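Halohydrin epoxidase A (Corynebacterium sp., PDB 4Z9F) catalyses the dehalogenation of halohydrins, closing vicinal haloalcohols to epoxides with release of hydrogen halide, as a lyase of the short-chain dehydrogenase/reductase fold. Local coordinates at the interface of chains A and B and the interface of chains A and C. Sequence-based numbering; all coordinates share one arbitrary frame. Chains: chain A/B/C, Halohydrin epoxidase A.

Contact 1: the interface of chains A and B. Residues chain A 91-94, 99, 103, 146; chain B 108, 111-112, 115.
Polar and apolar contacts divide this patch of a two-fold symmetric interface, in which helix 96-123 of chain B packs against the start of the same helix in chain A and the loop before it. Such pairing of long helices is a common way for proteins of the short-chain dehydrogenase/reductase fold to associate.

The hydrogen bonds belong to the side-chain amide of B:Gln115. Its CG stands anti to the backbone N (chi1 -173°) and the chain runs on extended, so that the amide reaches the loop of chain A. There B:Gln115 NE2 spends its two N-H groups on main-chain carbonyls: it lies 2.7 Å from A:Ile91 O, approached nearly along the C=O axis, and 2.7 Å from A:Thr94 O, met on a lone pair. Both acceptors lie close to the amide plane, which fixes the rotation of the group. Glutamine suits the place because an uncharged NH2 can bridge two carbonyls, here those on either side of the turn through A:Gly93, whose positive phi of 82° glycine adopts easily.

Around the amide the packing is aliphatic. A:Ile91 slides past the stem of B:Gln115 in the opposite direction, its CG2 3.9 Å from B:Gln115 CA. A:Ile99 turns one methyl, CD1, to the B:Gln115 amide, to B:Leu112 CD2 and to B:Ile111 CG2, the last 4.0 Å from A:Ile99 CD1. B:Ile111 uses both branches, CG2 towards A:Ile99 and CD1 towards A:Phe103; a beta-branched side chain suits such a junction.

The ring of A:Phe103 meets two isoleucine tips. B:Ile108 CD1 lies over one face, towards the rim, 3.7 Å from A:Phe103 CD1, while B:Ile111 CD1 sits 3.5 Å from A:Phe103 CE1.

Contact 2: the interface of chains A and C. Residues chain A 201-202, 205-208; chain C 163, 166-167.
NH2 of C:Arg167 is gripped by two hydrogen bonds, both to main-chain carbonyls of chain A: A:Val205 O at 2.7 Å and A:Glu202 O at 2.9 Å. The patch belongs to a two-fold symmetric interface between subunits of the short-chain dehydrogenase/reductase fold. Here the arginine, in the short 3-10 helix 166-168, caps the end of helix 195-204 and the turn that follows it.

The guanidinium is carried there by CG anti to the backbone N (chi1 -162°) and by bends at chi2 and chi3. C:Arg167 NE adds a fairly straight hydrogen bond to A:Pro206 O, 2.8 Å away. A:Glu202 O and A:Pro206 O lie nearly in the guanidinium plane, whereas A:Val205 O is tilted 28° from it. On the acceptor side each donor stands above the carbonyl plane, away from the lone pairs. Arginine suits this place because its flat, many-donor group can bind several carbonyls at once; its probable positive charge would also be stabilised by the partial negative charge at the carboxyl end of the helix. The A:Glu202 carboxylate makes no contact with it, A:Glu202 OE2 staying 6.2 Å from C:Arg167 NH1, so any help from that charge would be long-range.

A:Gly208 lies against one face of the guanidinium, its CA 3.6 Å from C:Arg167 CZ; lacking a side chain, it lets the backbone come close to the flat group.

The ring of A:Pro206, compact and rigid, packs at the end of helix 147-165 of chain C. A:Pro206 CG rests 3.8 Å from C:Lys163 CA, while A:Pro206 CB lies against C:Ser166 CB, whose small side chain permits the approach.

Contact 1: the interface of chains A and B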
loop_
_atom_site.group_PDB
_atom_site.type_symbol
_atom_site.label_atom_id
_atom_site.label_comp_id
_atom_site.label_asym_id
_atom_site.label_seq_id
_atom_site.Cartn_x
_atom_site.Cartn_y
_atom_site.Cartn_z
ATOM N N ILE A 91 -4.379 18.696 14.862
ATOM C CA ILE A 91 -3.069 19.339 14.855
ATOM C C ILE A 91 -3.151 20.735 15.450
ATOM O O ILE A 91 -2.384 21.085 16.351
ATOM C CB ILE A 91 -2.499 19.377 13.432
ATOM C CG1 ILE A 91 -2.359 17.956 12.900
ATOM C CG2 ILE A 91 -1.164 20.139 13.398
ATOM C CD1 ILE A 91 -1.684 17.893 11.571
ATOM N N GLU A 92 -4.072 21.553 14.955
ATOM C CA GLU A 92 -4.202 22.919 15.450
ATOM C C GLU A 92 -4.568 22.933 16.927
ATOM O O GLU A 92 -5.500 22.246 17.354
ATOM C CB GLU A 92 -5.265 23.665 14.646
ATOM C CG GLU A 92 -4.742 24.815 13.839
ATOM C CD GLU A 92 -5.843 25.505 13.054
ATOM O OE1 GLU A 92 -6.562 24.809 12.307
ATOM O OE2 GLU A 92 -5.994 26.736 13.190
ATOM N N GLY A 93 -3.839 23.730 17.709
ATOM C CA GLY A 93 -4.222 23.984 19.086
ATOM C C GLY A 93 -3.808 22.935 20.100
ATOM O O GLY A 93 -3.872 23.207 21.305
ATOM N N THR A 94 -3.384 21.754 19.669
ATOM C CA THR A 94 -2.978 20.723 20.621
ATOM C C THR A 94 -1.650 21.097 21.285
ATOM O O THR A 94 -0.719 21.570 20.622
ATOM C CB THR A 94 -2.867 19.370 19.901
ATOM O OG1 THR A 94 -4.164 18.974 19.414
ATOM C CG2 THR A 94 -2.310 18.286 20.827
ATOM N N ILE A 99 1.067 16.234 22.145
ATOM C CA ILE A 99 1.734 15.636 20.989
ATOM C C ILE A 99 2.771 14.630 21.453
ATOM O O ILE A 99 2.876 13.515 20.929
ATOM C CB ILE A 99 2.398 16.719 20.119
ATOM C CG1 ILE A 99 1.355 17.553 19.386
ATOM C CG2 ILE A 99 3.331 16.074 19.106
ATOM C CD1 ILE A 99 1.914 18.888 18.915
ATOM N N PHE A 103 3.004 10.148 20.982
ATOM C CA PHE A 103 4.128 9.363 20.499
ATOM C C PHE A 103 4.722 8.515 21.612
ATOM O O PHE A 103 5.178 7.391 21.366
ATOM C CB PHE A 103 5.182 10.288 19.882
ATOM C CG PHE A 103 4.894 10.646 18.460
ATOM C CD1 PHE A 103 4.065 11.715 18.144
ATOM C CD2 PHE A 103 5.437 9.898 17.428
ATOM C CE1 PHE A 103 3.782 12.035 16.813
ATOM C CE2 PHE A 103 5.175 10.215 16.103
ATOM C CZ PHE A 103 4.346 11.277 15.792
ATOM N N LEU A 146 -2.724 12.991 14.677
ATOM C CA LEU A 146 -1.552 12.743 15.514
ATOM C C LEU A 146 -1.430 11.279 15.894
ATOM O O LEU A 146 -0.359 10.671 15.773
ATOM C CB LEU A 146 -1.618 13.573 16.806
ATOM C CG LEU A 146 -1.563 15.083 16.587
ATOM C CD1 LEU A 146 -1.669 15.824 17.903
ATOM C CD2 LEU A 146 -0.270 15.447 15.883
ATOM N N ILE B 108 8.762 14.832 15.287
ATOM C CA ILE B 108 8.230 15.880 16.149
ATOM C C ILE B 108 8.510 17.258 15.556
ATOM O O ILE B 108 7.617 18.106 15.498
ATOM C CB ILE B 108 8.795 15.734 17.573
ATOM C CG1 ILE B 108 8.520 14.323 18.108
ATOM C CG2 ILE B 108 8.196 16.794 18.501
ATOM C CD1 ILE B 108 7.040 13.975 18.230
ATOM N N ILE B 111 6.043 18.142 12.867
ATOM C CA ILE B 111 4.717 18.410 13.419
ATOM C C ILE B 111 4.656 19.808 14.028
ATOM O O ILE B 111 3.700 20.559 13.804
ATOM C CB ILE B 111 4.324 17.337 14.450
ATOM C CG1 ILE B 111 4.029 16.006 13.754
ATOM C CG2 ILE B 111 3.120 17.803 15.274
ATOM C CD1 ILE B 111 3.713 14.869 14.751
ATOM N N LEU B 112 5.639 20.154 14.860
ATOM C CA LEU B 112 5.642 21.464 15.508
ATOM C C LEU B 112 5.710 22.591 14.478
ATOM O O LEU B 112 5.089 23.650 14.656
ATOM C CB LEU B 112 6.812 21.544 16.491
ATOM C CG LEU B 112 6.648 20.628 17.716
ATOM C CD1 LEU B 112 7.887 20.750 18.589
ATOM C CD2 LEU B 112 5.381 20.966 18.503
ATOM N N GLN B 115 2.191 22.671 12.671
ATOM C CA GLN B 115 1.189 23.218 13.579
ATOM C C GLN B 115 1.219 24.740 13.565
ATOM O O GLN B 115 0.178 25.396 13.461
ATOM C CB GLN B 115 1.431 22.679 14.994
ATOM C CG GLN B 115 0.335 23.060 15.969
ATOM C CD GLN B 115 0.607 22.558 17.360
ATOM O OE1 GLN B 115 1.704 22.725 17.879
ATOM N NE2 GLN B 115 -0.393 21.934 17.971
#

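Contact 2: the interface of chains A and C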
loop_
_atom_site.group_PDB
_atom_site.type_symbol
_atom_site.label_atom_id
_atom_site.label_comp_id
_atom_site.label_asym_id
_atom_site.label_seq_id
_atom_site.Cartn_x
_atom_site.Cartn_y
_atom_site.Cartn_z
ATOM N N VAL A 201 -21.862 1.574 11.566
ATOM C CA VAL A 201 -21.325 0.232 11.347
ATOM C C VAL A 201 -22.072 -0.462 10.215
ATOM O O VAL A 201 -21.462 -1.076 9.332
ATOM C CB VAL A 201 -21.383 -0.589 12.645
ATOM C CG1 VAL A 201 -21.139 -2.071 12.355
ATOM C CG2 VAL A 201 -20.369 -0.061 13.658
ATOM N N GLU A 202 -23.409 -0.380 10.218
ATOM C CA GLU A 202 -24.154 -1.008 9.132
ATOM C C GLU A 202 -23.860 -0.360 7.789
ATOM O O GLU A 202 -24.070 -0.994 6.751
ATOM C CB GLU A 202 -25.668 -0.983 9.388
ATOM C CG GLU A 202 -26.218 -2.146 10.248
ATOM C CD GLU A 202 -25.963 -2.017 11.750
ATOM O OE1 GLU A 202 -25.737 -0.892 12.217
ATOM O OE2 GLU A 202 -26.022 -3.048 12.456
ATOM N N VAL A 205 -19.141 -0.875 7.516
ATOM C CA VAL A 205 -18.447 -2.124 7.836
ATOM C C VAL A 205 -19.099 -3.245 7.037
ATOM O O VAL A 205 -20.253 -3.617 7.311
ATOM C CB VAL A 205 -18.471 -2.407 9.342
ATOM C CG1 VAL A 205 -17.691 -3.679 9.663
ATOM C CG2 VAL A 205 -17.893 -1.235 10.109
ATOM N N PRO A 206 -18.421 -3.813 6.039
ATOM C CA PRO A 206 -19.038 -4.892 5.242
ATOM C C PRO A 206 -19.573 -6.041 6.080
ATOM O O PRO A 206 -20.632 -6.597 5.759
ATOM C CB PRO A 206 -17.887 -5.339 4.326
ATOM C CG PRO A 206 -17.076 -4.081 4.137
ATOM C CD PRO A 206 -17.130 -3.372 5.476
ATOM N N LEU A 207 -18.873 -6.394 7.159
ATOM C CA LEU A 207 -19.319 -7.473 8.032
ATOM C C LEU A 207 -20.591 -7.116 8.797
ATOM O O LEU A 207 -21.304 -8.021 9.245
ATOM C CB LEU A 207 -18.202 -7.850 9.005
ATOM C CG LEU A 207 -18.316 -9.233 9.638
ATOM C CD1 LEU A 207 -18.205 -10.323 8.568
ATOM C CD2 LEU A 207 -17.230 -9.396 10.693
ATOM N N GLY A 208 -20.892 -5.829 8.959
ATOM C CA GLY A 208 -22.161 -5.415 9.519
ATOM C C GLY A 208 -22.240 -5.414 11.023
ATOM O O GLY A 208 -23.332 -5.208 11.569
ATOM N N LYS C 163 -16.530 -6.161 -0.062
ATOM C CA LYS C 163 -17.300 -5.047 0.466
ATOM C C LYS C 163 -18.789 -5.349 0.460
ATOM O O LYS C 163 -19.518 -4.843 1.316
ATOM C CB LYS C 163 -17.042 -3.786 -0.352
ATOM C CG LYS C 163 -15.577 -3.403 -0.460
ATOM C CD LYS C 163 -14.918 -3.243 0.903
ATOM C CE LYS C 163 -13.565 -2.519 0.737
ATOM N NZ LYS C 163 -12.600 -2.740 1.841
ATOM N N SER C 166 -19.389 -9.803 2.172
ATOM C CA SER C 166 -19.217 -10.077 3.601
ATOM C C SER C 166 -20.535 -9.988 4.368
ATOM O O SER C 166 -20.710 -10.668 5.393
ATOM C CB SER C 166 -18.196 -9.115 4.221
ATOM O OG SER C 166 -16.972 -9.128 3.493
ATOM N N ARG C 167 -21.470 -9.155 3.899
ATOM C CA ARG C 167 -22.744 -9.044 4.600
ATOM C C ARG C 167 -23.558 -10.325 4.463
ATOM O O ARG C 167 -24.349 -10.654 5.355
ATOM C CB ARG C 167 -23.534 -7.839 4.081
ATOM C CG ARG C 167 -24.652 -7.400 5.038
ATOM C CD ARG C 167 -24.110 -6.965 6.405
ATOM N NE ARG C 167 -23.239 -5.793 6.318
ATOM C CZ ARG C 167 -23.657 -4.528 6.358
ATOM N NH1 ARG C 167 -24.950 -4.250 6.485
ATOM N NH2 ARG C 167 -22.782 -3.534 6.263
#

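About 33 Å separates the centres of contact 1 and contact 2, and they have no residue in common. Each lies on a different two-fold interface of chain A: contact 1 uses helix 96-123 and its preceding loop towards chain B, contact 2 the end of helix 195-204 and the following turn towards chain C. Since every copy can offer both sides of each patch, the two dyads together can build the four-chain deposited assembly. Both patches set one long polar side chain against backbone carbonyls, so recognition in each probably depends on the backbone shape of the neighbouring subunit's loop more than on its side chains.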